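Local coordinates for protein HTH-type transcriptional regulator MmpR5 (Mycobacterium tuberculosis, PDB 4NB5) that represses genes for MmpS-MmpL transport systems, and its own gene, by binding directly to their promoters as a homodimer of the MarR family, at residues T33-A36 with G37-L40; R134-R137 with E138-D141; V150-A153 with L154-S158. One frame throughout, in Å; residues are numbered along the deposited sequence.

How the contacts relate
Contact 1 comes first along the chain, in helix 34-45, which packs on helix 64-77 of the predicted helix-turn-helix; contacts 2 and 3 follow in that order on one long helix, 134-159, near its start and its end. The centres of contacts 1 and 2 lie about 33 Å apart, those of contacts 1 and 3 about 27 Å and those of contacts 2 and 3 about 25 Å, and none touches another. Contact 1 thus belongs to the DNA-binding lobe of the MarR fold, whereas 2 and 3 both meet the second subunit. The bound glycerol ester lies about 6 Å from the side chain of L40 and about 9 Å from that of L154.

Contact 1. Residues T33-A36 with G37-L40; sequences TRLA and GRLL
R38 turns its CG to the side of its backbone N (chi1 -67°), while R34 sends its own out beside its carbonyl carbon (chi1 -175°), and the two aliphatic stems meet where R34 CG lies 4.0 Å from R38 CD. R38 CG itself rests 3.4 Å from R34 O, against the carbonyl one helical turn back. Farther out the chains part, each bent at chi3: R34 reaches E28 in a salt bridge, whereas R38 swings toward L35, whose CD1 approaches R38 NH1 at 3.9 Å, set obliquely to the guanidinium. The methyl group borders a flat cation whose NH2 is bonded to L60 O, so arginine serves here as both apolar stem and polar head.

This is the first turn of helix 34-45. T33 stands at its N-cap, where OG1 accepts from A36 N at 3.1 Å, a role that suits threonine's short hydroxyl-bearing side chain; the same oxygen is also hydrogen-bonded to N70. The regular bonds start with a weak one from G37 N to T33 O at 3.4 Å and tighten to R38 N-R34 O at 3.0 Å and L39 N-L35 O at 2.8 Å.

On the inner side the residues are small or aliphatic. A36 lies against F27 and N70, its single methyl suiting close approach to helices 16-28 and 64-77. L39 and L40 meet L74, and L40 also touches M23, F27 and F79, the last of which lines the lipid pocket.

The chemistry divides the turn by side: the R38 stem lies against the R34 carbonyl while both arginines' charged ends leave for separate partners, the cap satisfies an amide that has no carbonyl a turn earlier in the helix, and L40 links helix 64-77 to F79 while L35 and L39 pack on the predicted helix-turn-helix.

Contact 2. Residues R134-R137 with E138-D141; sequences RRLR and EMRD
R134 and E138, one turn apart, form an i to i+4 salt bridge at the start of helix 134-159, the long helix of the MarR dimer interface. R134 NE meets E138 OE2 at 3.0 Å, with the guanidinium and carboxylate planes 70° apart. A fully extended R134 and an E138 whose CG lies beside its backbone N (chi1 -71°) suit this spacing, and E138 CG settles 3.3 Å from R134 O. Beneath them E138 N bonds to R134 O, as the backbone bonds of the helix continue to D141.

R137 and R140 cross, R140 NH2 lying 3.8 Å from R137 CG, while their charged ends go to different partners. R140 lays its guanidinium face over R137 CA, and its NE forms a salt bridge with D141 OD1 at 3.1 Å, meeting it from above the carboxylate plane. L136 CD2 lies 4.2 Å from M139 SD, both chains pointing the same way.

A branched leucine and an unbranched, extended methionine fit a buried side where L136 meets L122 and also V45 of the second subunit, and M139 meets F100 of that subunit. R135 donates to backbone oxygens of L43 and C46 of the second subunit. R137 is held by P130 O, and R134 CA lies against one face of its guanidinium, toward the rim.

Contact 3. Residues V150-A153 with L154-S158; sequences VSDA and LGRYS
Four successive i to i+4 backbone bonds join V150-A153 to L154-Y157, from L154 N-V150 O at 2.9 Å to Y157 N-A153 O, whose N-H...O angle of 142° makes it the most bent. The carbonyl of A153 has a second partner: it is hydrogen-bonded to the hydroxyl of Y145 of the second subunit.

V150 and L154 lie side by side and point the same way, with CG1 of V150 4.1 Å from CD1 of L154. L154 CG stands beside its own backbone N (chi1 -70°) and packs 3.4 Å from V150 O, which sets the leucine against the carbonyl that its own amide is bonded to. Branched apolar chains suit this strip, which faces a neighbouring helix.

Round the helix, D152 and R156 also run alongside one another. R156 CG comes 4.2 Å from D152 OD2; beyond it the stem bends at chi2 and chi3 and its end leads away. The charged ends themselves stay apart, NH1 of R156 being 5.2 Å from OD2 of D152, and the planes are nearly perpendicular. Any attraction between them is probably diffuse, as befits exposed residues, and R156 NE makes a weak hydrogen bond to Q159.

A153, small and buried, lets V149 of the second subunit come close, while the Y157 ring meets that of Y145 of the same subunit with planes at about 45°. V150 packs there on M146. Thus in this last part of helix 134-159 A153 and Y157 meet the second subunit, L154 lies on I108, E104 and R105 of helix 99-124 in its own chain, and V150 touches both, reaching I108 as well.

Contact 1. Residues T33-A36 with G37-L40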
loop_
_atom_site.group_PDB
_atom_site.type_symbol
_atom_site.label_atom_id
_atom_site.label_comp_id
_atom_site.label_asym_id
_atom_site.label_seq_id
_atom_site.Cartn_x
_atom_site.Cartn_y
_atom_site.Cartn_z
ATOM N N THR B 33 -10.846 -0.264 16.376
ATOM C CA THR B 33 -11.798 -1.215 16.936
ATOM C C THR B 33 -11.102 -2.337 17.708
ATOM O O THR B 33 -10.032 -2.818 17.322
ATOM C CB THR B 33 -12.672 -1.873 15.854
ATOM O OG1 THR B 33 -11.855 -2.695 15.013
ATOM C CG2 THR B 33 -13.380 -0.820 15.013
ATOM N N ARG B 34 -11.737 -2.753 18.793
ATOM C CA ARG B 34 -11.247 -3.857 19.599
ATOM C C ARG B 34 -11.163 -5.124 18.749
ATOM O O ARG B 34 -10.194 -5.879 18.838
ATOM C CB ARG B 34 -12.175 -4.071 20.805
ATOM C CG ARG B 34 -11.709 -5.126 21.783
ATOM C CD ARG B 34 -12.588 -5.180 23.033
ATOM N NE ARG B 34 -12.410 -3.986 23.859
ATOM C CZ ARG B 34 -11.386 -3.793 24.692
ATOM N NH1 ARG B 34 -10.434 -4.710 24.820
ATOM N NH2 ARG B 34 -11.307 -2.675 25.398
ATOM N N LEU B 35 -12.165 -5.350 17.908
ATOM C CA LEU B 35 -12.203 -6.579 17.117
ATOM C C LEU B 35 -11.045 -6.657 16.123
ATOM O O LEU B 35 -10.494 -7.734 15.894
ATOM C CB LEU B 35 -13.549 -6.740 16.410
ATOM C CG LEU B 35 -13.719 -8.004 15.563
ATOM C CD1 LEU B 35 -13.363 -9.267 16.339
ATOM C CD2 LEU B 35 -15.160 -8.070 15.070
ATOM N N ALA B 36 -10.656 -5.522 15.540
ATOM C CA ALA B 36 -9.502 -5.506 14.650
ATOM C C ALA B 36 -8.236 -5.954 15.381
ATOM O O ALA B 36 -7.451 -6.728 14.843
ATOM C CB ALA B 36 -9.308 -4.120 14.059
ATOM N N GLY B 37 -8.035 -5.448 16.594
ATOM C CA GLY B 37 -6.896 -5.844 17.402
ATOM C C GLY B 37 -6.910 -7.326 17.745
ATOM O O GLY B 37 -5.883 -7.999 17.668
ATOM N N ARG B 38 -8.077 -7.825 18.145
ATOM C CA ARG B 38 -8.218 -9.242 18.490
ATOM C C ARG B 38 -7.983 -10.128 17.274
ATOM O O ARG B 38 -7.328 -11.169 17.372
ATOM C CB ARG B 38 -9.598 -9.513 19.101
ATOM C CG ARG B 38 -9.807 -8.851 20.455
ATOM C CD ARG B 38 -11.248 -9.016 20.944
ATOM N NE ARG B 38 -11.555 -10.418 21.229
ATOM C CZ ARG B 38 -12.646 -11.067 20.820
ATOM N NH1 ARG B 38 -13.581 -10.464 20.094
ATOM N NH2 ARG B 38 -12.798 -12.344 21.150
ATOM N N LEU B 39 -8.510 -9.706 16.124
ATOM C CA LEU B 39 -8.301 -10.426 14.871
ATOM C C LEU B 39 -6.823 -10.490 14.480
ATOM O O LEU B 39 -6.320 -11.554 14.100
ATOM C CB LEU B 39 -9.139 -9.811 13.746
ATOM C CG LEU B 39 -8.936 -10.449 12.372
ATOM C CD1 LEU B 39 -9.197 -11.944 12.414
ATOM C CD2 LEU B 39 -9.832 -9.784 11.337
ATOM N N LEU B 40 -6.115 -9.365 14.589
ATOM C CA LEU B 40 -4.690 -9.360 14.294
ATOM C C LEU B 40 -3.958 -10.273 15.273
ATOM O O LEU B 40 -3.109 -11.065 14.880
ATOM C CB LEU B 40 -4.130 -7.942 14.354
ATOM C CG LEU B 40 -2.627 -7.808 14.086
ATOM C CD1 LEU B 40 -2.240 -8.410 12.745
ATOM C CD2 LEU B 40 -2.189 -6.358 14.154
#

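Contact 2. Residues R134-R137 with E138-D141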
loop_
_atom_site.group_PDB
_atom_site.type_symbol
_atom_site.label_atom_id
_atom_site.label_comp_id
_atom_site.label_asym_id
_atom_site.label_seq_id
_atom_site.Cartn_x
_atom_site.Cartn_y
_atom_site.Cartn_z
ATOM N N ARG B 134 4.338 28.120 8.944
ATOM C CA ARG B 134 5.438 27.419 9.585
ATOM C C ARG B 134 5.073 25.986 9.994
ATOM O O ARG B 134 5.859 25.068 9.788
ATOM C CB ARG B 134 5.924 28.173 10.815
ATOM C CG ARG B 134 7.171 27.574 11.431
ATOM C CD ARG B 134 7.502 28.228 12.763
ATOM N NE ARG B 134 8.693 27.647 13.382
ATOM C CZ ARG B 134 9.123 27.936 14.607
ATOM N NH1 ARG B 134 8.461 28.801 15.367
ATOM N NH2 ARG B 134 10.217 27.353 15.077
ATOM N N ARG B 135 3.902 25.803 10.591
ATOM C CA ARG B 135 3.481 24.466 11.023
ATOM C C ARG B 135 3.419 23.478 9.858
ATOM O O ARG B 135 3.870 22.332 9.976
ATOM C CB ARG B 135 2.112 24.533 11.702
ATOM C CG ARG B 135 2.109 25.237 13.051
ATOM C CD ARG B 135 0.708 25.737 13.376
ATOM N NE ARG B 135 0.351 26.877 12.530
ATOM C CZ ARG B 135 -0.858 27.416 12.443
ATOM N NH1 ARG B 135 -1.870 26.926 13.146
ATOM N NH2 ARG B 135 -1.054 28.464 11.641
ATOM N N LEU B 136 2.855 23.911 8.736
ATOM C CA LEU B 136 2.754 23.047 7.567
ATOM C C LEU B 136 4.122 22.746 6.974
ATOM O O LEU B 136 4.365 21.629 6.511
ATOM C CB LEU B 136 1.867 23.673 6.500
ATOM C CG LEU B 136 0.361 23.574 6.743
ATOM C CD1 LEU B 136 -0.368 24.530 5.814
ATOM C CD2 LEU B 136 -0.158 22.159 6.551
ATOM N N ARG B 137 5.006 23.743 6.952
ATOM C CA ARG B 137 6.349 23.516 6.425
ATOM C C ARG B 137 7.078 22.480 7.270
ATOM O O ARG B 137 7.772 21.611 6.733
ATOM C CB ARG B 137 7.164 24.810 6.360
ATOM C CG ARG B 137 6.716 25.756 5.269
ATOM C CD ARG B 137 7.755 26.859 5.005
ATOM N NE ARG B 137 7.973 27.713 6.173
ATOM C CZ ARG B 137 7.233 28.781 6.483
ATOM N NH1 ARG B 137 6.217 29.147 5.717
ATOM N NH2 ARG B 137 7.509 29.487 7.569
ATOM N N GLU B 138 6.927 22.573 8.589
ATOM C CA GLU B 138 7.544 21.625 9.510
ATOM C C GLU B 138 6.997 20.212 9.295
ATOM O O GLU B 138 7.754 19.238 9.288
ATOM C CB GLU B 138 7.338 22.071 10.963
ATOM C CG GLU B 138 8.149 23.312 11.355
ATOM C CD GLU B 138 7.874 23.787 12.777
ATOM O OE1 GLU B 138 6.904 23.306 13.405
ATOM O OE2 GLU B 138 8.633 24.650 13.266
ATOM N N MET B 139 5.682 20.111 9.123
ATOM C CA MET B 139 5.019 18.843 8.815
ATOM C C MET B 139 5.597 18.236 7.541
ATOM O O MET B 139 6.041 17.082 7.516
ATOM C CB MET B 139 3.532 19.102 8.603
ATOM C CG MET B 139 2.711 17.909 8.148
ATOM S SD MET B 139 0.994 18.396 7.879
ATOM C CE MET B 139 0.255 16.852 7.327
ATOM N N ARG B 140 5.574 19.025 6.477
ATOM C CA ARG B 140 6.074 18.591 5.169
ATOM C C ARG B 140 7.513 18.084 5.252
ATOM O O ARG B 140 7.835 16.993 4.746
ATOM C CB ARG B 140 5.994 19.753 4.170
ATOM C CG ARG B 140 6.497 19.415 2.767
ATOM C CD ARG B 140 6.778 20.689 1.973
ATOM N NE ARG B 140 7.740 21.553 2.659
ATOM C CZ ARG B 140 7.953 22.835 2.367
ATOM N NH1 ARG B 140 7.274 23.431 1.396
ATOM N NH2 ARG B 140 8.848 23.531 3.057
ATOM N N ASP B 141 8.373 18.865 5.899
ATOM C CA ASP B 141 9.800 18.558 5.972
ATOM C C ASP B 141 10.083 17.317 6.817
ATOM O O ASP B 141 10.929 16.503 6.456
ATOM C CB ASP B 141 10.583 19.744 6.541
ATOM C CG ASP B 141 10.561 20.961 5.625
ATOM O OD1 ASP B 141 10.156 20.829 4.451
ATOM O OD2 ASP B 141 10.963 22.048 6.090
#

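Contact 3. Residues V150-A153 with L154-S158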
loop_
_atom_site.group_PDB
_atom_site.type_symbol
_atom_site.label_atom_id
_atom_site.label_comp_id
_atom_site.label_asym_id
_atom_site.label_seq_id
_atom_site.Cartn_x
_atom_site.Cartn_y
_atom_site.Cartn_z
ATOM N N VAL B 150 12.785 5.713 6.694
ATOM C CA VAL B 150 12.074 4.447 6.842
ATOM C C VAL B 150 12.240 3.589 5.593
ATOM O O VAL B 150 12.477 2.380 5.672
ATOM C CB VAL B 150 10.574 4.691 7.119
ATOM C CG1 VAL B 150 9.802 3.382 7.159
ATOM C CG2 VAL B 150 10.401 5.451 8.431
ATOM N N SER B 151 12.144 4.220 4.427
ATOM C CA SER B 151 12.335 3.491 3.176
ATOM C C SER B 151 13.709 2.822 3.153
ATOM O O SER B 151 13.817 1.630 2.853
ATOM C CB SER B 151 12.194 4.428 1.979
ATOM O OG SER B 151 12.265 3.696 0.766
ATOM N N ASP B 152 14.745 3.591 3.479
ATOM C CA ASP B 152 16.111 3.082 3.493
ATOM C C ASP B 152 16.245 1.962 4.509
ATOM O O ASP B 152 16.878 0.935 4.251
ATOM C CB ASP B 152 17.098 4.198 3.843
ATOM C CG ASP B 152 18.490 3.673 4.160
ATOM O OD1 ASP B 152 19.263 3.429 3.208
ATOM O OD2 ASP B 152 18.811 3.501 5.361
ATOM N N ALA B 153 15.631 2.163 5.670
ATOM C CA ALA B 153 15.749 1.201 6.756
ATOM C C ALA B 153 15.096 -0.135 6.409
ATOM O O ALA B 153 15.623 -1.194 6.744
ATOM C CB ALA B 153 15.148 1.769 8.028
ATOM N N LEU B 154 13.940 -0.097 5.758
ATOM C CA LEU B 154 13.251 -1.336 5.405
ATOM C C LEU B 154 14.023 -2.073 4.307
ATOM O O LEU B 154 14.061 -3.300 4.277
ATOM C CB LEU B 154 11.816 -1.062 4.959
ATOM C CG LEU B 154 10.833 -0.607 6.044
ATOM C CD1 LEU B 154 9.491 -0.278 5.425
ATOM C CD2 LEU B 154 10.654 -1.673 7.124
ATOM N N GLY B 155 14.644 -1.319 3.413
ATOM C CA GLY B 155 15.497 -1.921 2.406
ATOM C C GLY B 155 16.613 -2.697 3.071
ATOM O O GLY B 155 16.874 -3.851 2.728
ATOM N N ARG B 156 17.272 -2.057 4.032
ATOM C CA ARG B 156 18.378 -2.676 4.755
ATOM C C ARG B 156 17.901 -3.847 5.606
ATOM O O ARG B 156 18.621 -4.826 5.779
ATOM C CB ARG B 156 19.069 -1.652 5.654
ATOM C CG ARG B 156 19.802 -0.543 4.918
ATOM C CD ARG B 156 21.093 -1.047 4.284
ATOM N NE ARG B 156 22.023 -1.587 5.277
ATOM C CZ ARG B 156 22.881 -0.858 5.987
ATOM N NH1 ARG B 156 22.944 0.461 5.831
ATOM N NH2 ARG B 156 23.681 -1.450 6.864
ATOM N N TYR B 157 16.691 -3.742 6.144
ATOM C CA TYR B 157 16.143 -4.797 6.988
ATOM C C TYR B 157 15.984 -6.103 6.201
ATOM O O TYR B 157 16.265 -7.184 6.714
ATOM C CB TYR B 157 14.797 -4.361 7.575
ATOM C CG TYR B 157 14.274 -5.299 8.629
ATOM C CD1 TYR B 157 14.888 -5.375 9.867
ATOM C CD2 TYR B 157 13.174 -6.108 8.387
ATOM C CE1 TYR B 157 14.425 -6.223 10.840
ATOM C CE2 TYR B 157 12.701 -6.974 9.363
ATOM C CZ TYR B 157 13.335 -7.017 10.586
ATOM O OH TYR B 157 12.893 -7.863 11.569
ATOM N N SER B 158 15.520 -5.986 4.960
ATOM C CA SER B 158 15.294 -7.141 4.090
ATOM C C SER B 158 16.554 -7.975 3.880
ATOM O O SER B 158 16.476 -9.195 3.714
ATOM C CB SER B 158 14.805 -6.666 2.728
ATOM O OG SER B 158 15.857 -5.997 2.053
#